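Local coordinates for putative major capsid protein (Cafeteriavirus-dependent mavirus, PDB 6G43), which is the major capsid protein, the main building block of the icosahedral shell of the mavirus virophage, most likely as trimeric capsomers of double jelly-roll subunits, at the interface of chains A and B. Numbering follows the deposited sequence. Chains: chain A/B, Putative major capsid protein.

The interface of chains A and B. Residues chain A 93-94, 165, 178, 184, 186; chain B 400-403.
Both A:Gln165 and B:Thr403 place the atom after CB, CG in A:Gln165 and OG1 in B:Thr403, anti to the carbonyl carbon (chi1 -64° and -53°), and from these settings the glutamine amide comes to lie against the N-terminal turn of helix 401-405 in chain B. The pair is a worked example of helix capping in trans, in which a side-chain carbonyl of one subunit meets backbone amides in the first turn of a helix in its neighbour. The extended glutamine chain carries OE1 to B:Thr403 N at 3.2 Å, a well-formed bond, nearly straight at the hydrogen (163°), the N-H meeting the carbonyl oxygen at a bent angle and a little out of its plane. B:Leu402 N lies 2.9 Å from the same OE1, but that bond is strongly bent and weak. The other half of the amide gives its NE2 to the hydroxyl OG1 of B:Thr403 at 3.0 Å, so carbonyl and amino group both find partners on one helical turn. A:Asp94 acts as the second shell: its carboxylate OD1 accepts A:Gln165 NE2 at 2.8 Å, almost in the amide plane, and takes A:Gln165 N from the opposite face of the carboxylate. This grip should fix which way round the amide is turned, and the helix start may add a favourable electrostatic term at OE1. Beside the polar group, B:Leu402 packs across A:Leu178 at about a right angle, with CG 3.8 Å from A:Leu178 CD1, while its CD2 meets the CD1 tip of A:Ile186. A:Tyr184 sits with its ring edge towards B:Gly401 CA and one face under A:Leu178. In the deposited trimeric assembly this patch contributes to a subunit contact that plausibly belongs to the capsomer. On the A:Lys93 side of the patch, the methyl CG2 of B:Thr403 lies 3.9 Å from A:Lys93 NZ, the end of an extended lysine chain.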
loop_
_atom_site.group_PDB
_atom_site.type_symbol
_atom_site.label_atom_id
_atom_site.label_comp_id
_atom_site.label_asym_id
_atom_site.label_seq_id
_atom_site.Cartn_x
_atom_site.Cartn_y
_atom_site.Cartn_z
ATOM N N LYS A 93 17.778 11.746 19.473
ATOM C CA LYS A 93 16.854 10.660 19.141
ATOM C C LYS A 93 16.033 11.048 17.922
ATOM O O LYS A 93 15.348 12.071 17.940
ATOM C CB LYS A 93 15.902 10.357 20.301
ATOM C CG LYS A 93 16.558 9.662 21.477
ATOM C CD LYS A 93 15.519 9.145 22.461
ATOM C CE LYS A 93 16.167 8.730 23.772
ATOM N NZ LYS A 93 15.283 7.840 24.577
ATOM N N ASP A 94 16.125 10.234 16.870
ATOM C CA ASP A 94 15.362 10.429 15.632
ATOM C C ASP A 94 15.651 11.774 14.931
ATOM O O ASP A 94 14.778 12.333 14.262
ATOM C CB ASP A 94 13.853 10.260 15.906
ATOM C CG ASP A 94 13.522 8.928 16.573
ATOM O OD1 ASP A 94 14.226 7.928 16.324
ATOM O OD2 ASP A 94 12.552 8.883 17.353
ATOM N N GLN A 165 14.394 6.457 13.698
ATOM C CA GLN A 165 15.123 5.202 13.700
ATOM C C GLN A 165 14.191 4.059 13.302
ATOM O O GLN A 165 12.967 4.227 13.276
ATOM C CB GLN A 165 15.727 4.963 15.083
ATOM C CG GLN A 165 16.779 5.998 15.479
ATOM C CD GLN A 165 17.073 6.009 16.967
ATOM O OE1 GLN A 165 18.094 5.492 17.406
ATOM N NE2 GLN A 165 16.179 6.602 17.748
ATOM N N LEU A 178 18.883 6.206 11.087
ATOM C CA LEU A 178 19.804 5.135 11.448
ATOM C C LEU A 178 19.027 3.908 11.920
ATOM O O LEU A 178 17.998 4.029 12.582
ATOM C CB LEU A 178 20.774 5.614 12.531
ATOM C CG LEU A 178 21.593 6.869 12.201
ATOM C CD1 LEU A 178 22.540 7.189 13.343
ATOM C CD2 LEU A 178 22.389 6.722 10.914
ATOM N N TYR A 184 25.613 1.507 9.521
ATOM C CA TYR A 184 26.111 2.685 10.229
ATOM C C TYR A 184 26.786 2.284 11.538
ATOM O O TYR A 184 26.643 1.152 12.003
ATOM C CB TYR A 184 24.951 3.644 10.538
ATOM C CG TYR A 184 24.085 3.160 11.683
ATOM C CD1 TYR A 184 23.181 2.112 11.504
ATOM C CD2 TYR A 184 24.204 3.719 12.961
ATOM C CE1 TYR A 184 22.409 1.645 12.559
ATOM C CE2 TYR A 184 23.435 3.259 14.019
ATOM C CZ TYR A 184 22.537 2.225 13.812
ATOM O OH TYR A 184 21.769 1.767 14.853
ATOM N N ILE A 186 27.652 4.757 15.232
ATOM C CA ILE A 186 27.866 5.993 15.983
ATOM C C ILE A 186 29.014 5.770 16.967
ATOM O O ILE A 186 28.983 4.816 17.752
ATOM C CB ILE A 186 26.597 6.396 16.766
ATOM C CG1 ILE A 186 25.388 6.503 15.830
ATOM C CG2 ILE A 186 26.788 7.735 17.471
ATOM C CD1 ILE A 186 24.078 6.236 16.527
ATOM N N ASN B 400 18.222 0.995 16.799
ATOM C CA ASN B 400 18.053 2.296 17.461
ATOM C C ASN B 400 19.359 2.817 18.075
ATOM O O ASN B 400 19.448 3.080 19.276
ATOM C CB ASN B 400 16.913 2.230 18.497
ATOM C CG ASN B 400 17.169 1.216 19.606
ATOM O OD1 ASN B 400 18.055 0.369 19.507
ATOM N ND2 ASN B 400 16.394 1.315 20.680
ATOM N N GLY B 401 20.352 3.005 17.210
ATOM C CA GLY B 401 21.691 3.447 17.610
ATOM C C GLY B 401 21.772 4.764 18.367
ATOM O O GLY B 401 22.591 4.898 19.277
ATOM N N LEU B 402 20.947 5.738 17.983
ATOM C CA LEU B 402 20.927 7.052 18.646
ATOM C C LEU B 402 20.370 6.970 20.065
ATOM O O LEU B 402 20.904 7.605 20.976
ATOM C CB LEU B 402 20.135 8.075 17.824
ATOM C CG LEU B 402 20.748 8.390 16.457
ATOM C CD1 LEU B 402 19.728 8.959 15.482
ATOM C CD2 LEU B 402 21.940 9.328 16.603
ATOM N N THR B 403 19.299 6.197 20.241
ATOM C CA THR B 403 18.742 5.906 21.564
ATOM C C THR B 403 19.773 5.283 22.513
ATOM O O THR B 403 19.819 5.636 23.691
ATOM C CB THR B 403 17.528 4.956 21.465
ATOM O OG1 THR B 403 16.572 5.488 20.540
ATOM C CG2 THR B 403 16.858 4.766 22.832
#